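Local atomic coordinates of Lys-gingipain catalytic subunit (Porphyromonas gingivalis, PDB entry 6I9A), a protein that cleaves proteins after lysine as a secreted cysteine endopeptidase, and may act as a virulence factor in periodontal disease. Residues 151-156 and 187-192; 169-174 and 311-316. All coordinates share one frame; numbering follows the deposited sequence.

Contact 1 of 2, residues 151-156 and 187-192; sequences EKVLLI and TDVYNY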
loop_
_atom_site.group_PDB
_atom_site.type_symbol
_atom_site.label_atom_id
_atom_site.label_comp_id
_atom_site.label_asym_id
_atom_site.label_seq_id
_atom_site.Cartn_x
_atom_site.Cartn_y
_atom_site.Cartn_z
ATOM N N GLU A 151 7.138 -10.145 -13.253
ATOM C CA GLU A 151 8.593 -10.240 -13.306
ATOM C C GLU A 151 9.207 -9.024 -13.999
ATOM O O GLU A 151 10.406 -9.054 -14.333
ATOM C CB GLU A 151 9.011 -11.537 -14.023
ATOM C CG GLU A 151 8.407 -12.768 -13.316
ATOM C CD GLU A 151 8.700 -14.062 -14.060
ATOM O OE1 GLU A 151 9.319 -14.964 -13.456
ATOM O OE2 GLU A 151 8.321 -14.169 -15.261
ATOM N N LYS A 152 8.426 -7.962 -14.175
ATOM C CA LYS A 152 8.864 -6.799 -14.955
ATOM C C LYS A 152 8.568 -5.519 -14.197
ATOM O O LYS A 152 7.535 -5.433 -13.515
ATOM C CB LYS A 152 8.132 -6.803 -16.309
ATOM C CG LYS A 152 8.177 -8.186 -16.992
ATOM C CD LYS A 152 7.550 -8.158 -18.368
ATOM C CE LYS A 152 7.498 -9.551 -18.967
ATOM N NZ LYS A 152 6.699 -9.561 -20.209
ATOM N N VAL A 153 9.447 -4.512 -14.329
ATOM C CA VAL A 153 9.261 -3.227 -13.648
ATOM C C VAL A 153 9.686 -2.124 -14.593
ATOM O O VAL A 153 10.426 -2.372 -15.568
ATOM C CB VAL A 153 10.024 -3.105 -12.297
ATOM C CG1 VAL A 153 9.609 -4.198 -11.322
ATOM C CG2 VAL A 153 11.542 -3.088 -12.486
ATOM N N LEU A 154 9.230 -0.892 -14.286
ATOM C CA LEU A 154 9.601 0.324 -15.012
ATOM C C LEU A 154 10.135 1.332 -14.002
ATOM O O LEU A 154 9.458 1.696 -13.042
ATOM C CB LEU A 154 8.388 0.890 -15.735
ATOM C CG LEU A 154 8.618 2.242 -16.456
ATOM C CD1 LEU A 154 9.694 2.153 -17.548
ATOM C CD2 LEU A 154 7.315 2.777 -16.992
ATOM N N LEU A 155 11.395 1.781 -14.242
ATOM C CA LEU A 155 12.096 2.735 -13.350
ATOM C C LEU A 155 12.590 3.902 -14.174
ATOM O O LEU A 155 13.283 3.698 -15.194
ATOM C CB LEU A 155 13.273 2.013 -12.704
ATOM C CG LEU A 155 12.944 0.741 -11.904
ATOM C CD1 LEU A 155 14.232 0.057 -11.429
ATOM C CD2 LEU A 155 12.042 1.077 -10.675
ATOM N N ILE A 156 12.220 5.123 -13.785
ATOM C CA ILE A 156 12.584 6.302 -14.580
ATOM C C ILE A 156 13.182 7.371 -13.687
ATOM O O ILE A 156 12.511 7.842 -12.727
ATOM C CB ILE A 156 11.297 6.880 -15.278
ATOM C CG1 ILE A 156 10.721 5.826 -16.266
ATOM C CG2 ILE A 156 11.635 8.196 -16.022
ATOM C CD1 ILE A 156 9.330 6.197 -16.732
ATOM N N THR A 187 12.844 -10.424 -14.856
ATOM C CA THR A 187 13.328 -10.727 -16.200
ATOM C C THR A 187 13.477 -9.488 -17.059
ATOM O O THR A 187 14.216 -9.523 -18.045
ATOM C CB THR A 187 12.328 -11.690 -16.906
ATOM O OG1 THR A 187 11.042 -11.070 -16.978
ATOM C CG2 THR A 187 12.209 -13.031 -16.166
ATOM N N ASP A 188 12.735 -8.416 -16.752
ATOM C CA ASP A 188 12.732 -7.202 -17.564
ATOM C C ASP A 188 12.673 -5.998 -16.654
ATOM O O ASP A 188 11.647 -5.744 -16.007
ATOM C CB ASP A 188 11.536 -7.209 -18.514
ATOM C CG ASP A 188 11.543 -8.394 -19.459
ATOM O OD1 ASP A 188 10.992 -9.451 -19.101
ATOM O OD2 ASP A 188 12.185 -8.298 -20.528
ATOM N N VAL A 189 13.779 -5.294 -16.555
ATOM C CA VAL A 189 13.903 -4.121 -15.717
ATOM C C VAL A 189 14.016 -2.958 -16.686
ATOM O O VAL A 189 15.115 -2.573 -17.119
ATOM C CB VAL A 189 15.050 -4.248 -14.724
ATOM C CG1 VAL A 189 15.164 -2.974 -13.889
ATOM C CG2 VAL A 189 14.858 -5.465 -13.820
ATOM N N TYR A 190 12.867 -2.440 -17.116
ATOM C CA TYR A 190 12.856 -1.329 -18.075
ATOM C C TYR A 190 13.287 -0.097 -17.315
ATOM O O TYR A 190 12.671 0.247 -16.308
ATOM C CB TYR A 190 11.466 -1.144 -18.660
ATOM C CG TYR A 190 10.824 -2.390 -19.230
ATOM C CD1 TYR A 190 11.332 -3.010 -20.372
ATOM C CD2 TYR A 190 9.668 -2.915 -18.660
ATOM C CE1 TYR A 190 10.699 -4.129 -20.923
ATOM C CE2 TYR A 190 9.005 -3.988 -19.221
ATOM C CZ TYR A 190 9.536 -4.603 -20.333
ATOM O OH TYR A 190 8.824 -5.653 -20.888
ATOM N N ASN A 191 14.351 0.559 -17.754
ATOM C CA ASN A 191 14.879 1.703 -16.978
ATOM C C ASN A 191 15.344 2.781 -17.927
ATOM O O ASN A 191 15.974 2.493 -18.957
ATOM C CB ASN A 191 16.001 1.244 -16.035
ATOM C CG ASN A 191 17.248 0.752 -16.713
ATOM O OD1 ASN A 191 18.240 1.493 -16.785
ATOM N ND2 ASN A 191 17.258 -0.491 -17.195
ATOM N N TYR A 192 15.015 4.019 -17.577
ATOM C CA TYR A 192 15.391 5.182 -18.369
ATOM C C TYR A 192 16.063 6.154 -17.423
ATOM O O TYR A 192 15.409 6.732 -16.533
ATOM C CB TYR A 192 14.139 5.778 -18.993
ATOM C CG TYR A 192 13.525 4.835 -19.992
ATOM C CD1 TYR A 192 12.726 3.765 -19.572
ATOM C CD2 TYR A 192 13.825 4.934 -21.361
ATOM C CE1 TYR A 192 12.239 2.825 -20.478
ATOM C CE2 TYR A 192 13.330 4.004 -22.274
ATOM C CZ TYR A 192 12.519 2.962 -21.832
ATOM O OH TYR A 192 12.035 2.030 -22.721
HETATM O O HOH W 1 8.816 -12.645 -17.491
#
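V189 joins V153 and L155 on one face of two parallel strands. Its CG1, anti to the backbone N (chi1 178°), touches CG2 of V153 at 3.9 Å and CD1 of L155 at 4.0 Å. Branched V153 and V189 stand next to each other on this face, as suits an extended backbone; M176 of helix 163-178 covers L155 and V189. On the other face L154 bends back toward the neighbouring strand: its CD1 lies 3.9 Å from CB of Y190 and touches the edge of the Y192 ring at CE1. Tyrosine fits this border position, burying ring carbons while its hydroxyl reaches a polar partner: Y192 OH bonds to H203, whose ring also stacks on Y190.

Between the faces, the axes of strand segments 152-156 and 188-192 approach to 4.7 Å. V153 N donates to D188 O, Y190 N to V153 O (2.9 Å), L155 N to Y190 O and Y192 N to L155 O. N191 turns its amide back on its own strand, where ND2 donates to V189 O.

Toward the polar end, in one of two modelled conformers, the extended K152 chain lies beside D188, its NZ 4.4 Å from D188 OD1 and beyond salt-bridge range. T187 OG1 donates to D188 OD1, and one water donates to both T187 OG1 and E151 OE2. E151 O receives weak bonds from T187 N and D188 N. The whole is the paired-strand part of a right-handed beta-alpha-beta crossover unit, 152-157, 163-178 and 188-192, with 188-192 at the sheet margin.

Contact 2 of 2, residues 169-174 and 311-316; sequences QPTIKY and GSYDAT. With NA (sodium ion), chain F; NA (sodium ion), chain E.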
loop_
_atom_site.group_PDB
_atom_site.type_symbol
_atom_site.label_atom_id
_atom_site.label_comp_id
_atom_site.label_asym_id
_atom_site.label_seq_id
_atom_site.Cartn_x
_atom_site.Cartn_y
_atom_site.Cartn_z
ATOM N N GLN A 169 19.529 9.544 -11.206
ATOM C CA GLN A 169 20.218 8.330 -11.652
ATOM C C GLN A 169 20.768 7.487 -10.479
ATOM O O GLN A 169 20.537 6.287 -10.428
ATOM C CB GLN A 169 21.304 8.655 -12.647
ATOM C CG GLN A 169 20.774 9.195 -13.982
ATOM C CD GLN A 169 21.851 9.221 -15.019
ATOM O OE1 GLN A 169 22.620 8.249 -15.144
ATOM N NE2 GLN A 169 21.909 10.307 -15.750
ATOM N N PRO A 170 21.417 8.107 -9.476
ATOM C CA PRO A 170 21.863 7.290 -8.327
ATOM C C PRO A 170 20.706 6.559 -7.648
ATOM O O PRO A 170 20.872 5.430 -7.201
ATOM C CB PRO A 170 22.567 8.313 -7.392
ATOM C CG PRO A 170 23.042 9.400 -8.359
ATOM C CD PRO A 170 22.004 9.477 -9.438
ATOM N N THR A 171 19.517 7.209 -7.562
ATOM C CA THR A 171 18.350 6.541 -6.939
ATOM C C THR A 171 17.997 5.261 -7.700
ATOM O O THR A 171 17.913 4.167 -7.104
ATOM C CB THR A 171 17.147 7.468 -6.957
ATOM O OG1 THR A 171 17.394 8.633 -6.148
ATOM C CG2 THR A 171 15.898 6.766 -6.402
ATOM N N ILE A 172 17.778 5.394 -9.021
ATOM C CA ILE A 172 17.318 4.224 -9.793
ATOM C C ILE A 172 18.428 3.180 -9.873
ATOM O O ILE A 172 18.149 1.973 -9.777
ATOM C CB ILE A 172 16.861 4.716 -11.192
ATOM C CG1 ILE A 172 15.668 5.679 -11.097
ATOM C CG2 ILE A 172 16.562 3.519 -12.129
ATOM C CD1 ILE A 172 14.481 5.209 -10.348
ATOM N N LYS A 173 19.690 3.605 -9.992
ATOM C CA LYS A 173 20.805 2.657 -10.031
ATOM C C LYS A 173 20.907 1.868 -8.740
ATOM O O LYS A 173 21.265 0.684 -8.766
ATOM C CB LYS A 173 22.119 3.354 -10.368
ATOM C CG LYS A 173 22.170 3.861 -11.815
ATOM C CD LYS A 173 23.463 4.667 -12.078
ATOM C CE LYS A 173 23.606 4.973 -13.563
ATOM N NZ LYS A 173 24.870 5.714 -13.817
ATOM N N TYR A 174 20.660 2.490 -7.581
ATOM C CA TYR A 174 20.686 1.765 -6.299
ATOM C C TYR A 174 19.592 0.690 -6.301
ATOM O O TYR A 174 19.849 -0.460 -5.985
ATOM C CB TYR A 174 20.443 2.792 -5.156
ATOM C CG TYR A 174 20.432 2.169 -3.780
ATOM C CD1 TYR A 174 21.584 2.158 -2.982
ATOM C CD2 TYR A 174 19.271 1.601 -3.264
ATOM C CE1 TYR A 174 21.563 1.640 -1.694
ATOM C CE2 TYR A 174 19.242 1.055 -1.974
ATOM C CZ TYR A 174 20.391 1.074 -1.208
ATOM O OH TYR A 174 20.419 0.574 0.062
ATOM N N GLY A 311 16.054 2.581 3.286
ATOM C CA GLY A 311 15.078 3.384 2.567
ATOM C C GLY A 311 13.944 2.522 2.073
ATOM O O GLY A 311 13.796 1.348 2.467
ATOM N N SER A 312 13.081 3.121 1.245
ATOM C CA SER A 312 11.879 2.417 0.795
ATOM C C SER A 312 12.221 1.165 -0.026
ATOM O O SER A 312 11.588 0.121 0.159
ATOM C CB SER A 312 10.973 3.345 0.004
ATOM O OG SER A 312 11.581 3.684 -1.233
ATOM N N TYR A 313 13.211 1.235 -0.911
ATOM C CA TYR A 313 13.573 0.022 -1.680
ATOM C C TYR A 313 14.068 -1.097 -0.748
ATOM O O TYR A 313 13.644 -2.247 -0.852
ATOM C CB TYR A 313 14.664 0.311 -2.711
ATOM C CG TYR A 313 14.373 1.289 -3.835
ATOM C CD1 TYR A 313 13.127 1.355 -4.441
ATOM C CD2 TYR A 313 15.383 2.076 -4.352
ATOM C CE1 TYR A 313 12.902 2.186 -5.546
ATOM C CE2 TYR A 313 15.175 2.885 -5.465
ATOM C CZ TYR A 313 13.937 2.931 -6.061
ATOM O OH TYR A 313 13.801 3.712 -7.169
ATOM N N ASP A 314 14.943 -0.729 0.194
ATOM C CA ASP A 314 15.490 -1.710 1.131
ATOM C C ASP A 314 14.371 -2.373 1.917
ATOM O O ASP A 314 14.353 -3.612 2.083
ATOM C CB ASP A 314 16.447 -1.060 2.139
ATOM C CG ASP A 314 17.680 -0.387 1.592
ATOM O OD1 ASP A 314 18.334 -0.986 0.676
ATOM O OD2 ASP A 314 18.014 0.723 2.069
ATOM N N ALA A 315 13.403 -1.576 2.413
ATOM C CA ALA A 315 12.347 -2.124 3.242
ATOM C C ALA A 315 11.475 -3.042 2.418
ATOM O O ALA A 315 11.112 -4.138 2.888
ATOM C CB ALA A 315 11.527 -0.961 3.794
ATOM N N THR A 316 11.146 -2.620 1.192
ATOM C CA THR A 316 10.300 -3.448 0.321
ATOM C C THR A 316 10.875 -4.868 0.285
ATOM O O THR A 316 10.125 -5.855 0.407
ATOM C CB THR A 316 10.289 -2.838 -1.106
ATOM O OG1 THR A 316 9.719 -1.500 -1.069
ATOM C CG2 THR A 316 9.402 -3.668 -2.010
HETATM NA NA NA F . 19.964 2.028 2.057
HETATM NA NA NA E . 9.471 -6.232 2.739
HETATM O O HOH W 2 21.023 0.391 3.532
#
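Y174 and Y313 run past one another with their side chains antiparallel, touching ring edge to ring edge, where CD2 of Y174 lies 4.1 Å from CD2 of Y313. Each large side chain helps to span two helices that run nearly parallel, their axes 11.6 Å apart. Y313 points its CB toward 169-174, and its side chain crosses that of T171 at about a right angle; T171 O lies near the ring plane, 3.4 Å from CE2. Methyl groups line the phenol end, with CD1 of I172 3.6 Å from Y313 OH and CG2 of T171 close by.

Y174 has CG anti to the backbone N (chi1 179°) and meets D314 at about a right angle, ring and carboxylate planes 73° apart. D314 OD1 lies in the ring plane at its edge, 2.7 Å from Y174 OH; its hydrogen-bond partner is Y179. The other oxygen, OD2, accepts from G311 N and binds a sodium ion at 2.4 Å. Y174 OH binds the same ion at 2.5 Å; a water, V293, T308 and S309 complete the site. A second sodium binds the carbonyl oxygens of A315 and T316 at the C-terminal end of helix 312-317.

The chemistry thus divides: Y313 gives mainly van der Waals contact through its ring, its hydroxyl bonded to N212, whereas a phenol and a carboxylate share a buried cation, whose positive charge probably offsets the negative charge of D314 and polarises the Y174 hydroxyl.

In the fold
Contacts 1 and 2 lie with their centres about 13 Å apart in the peptidase family C25 region, on the same side of the chain's centre. Along the chain the order is 151-156, 169-174, 187-192, 311-316, so helix 163-178 of contact 2 is the connection between the two strands of contact 1. They meet directly where CB of L155 touches CG2 of I172 at 3.7 Å. One face of this helix therefore packs on the margin of the six-stranded sheet, while other side chains reach 312-317, a helix much later in sequence. The bound inhibitor lies about 7 Å from the T171 side chain and about 11 Å from that of I156, so both contacts belong to the scaffold near the inhibitor pocket without supplying catalytic residues.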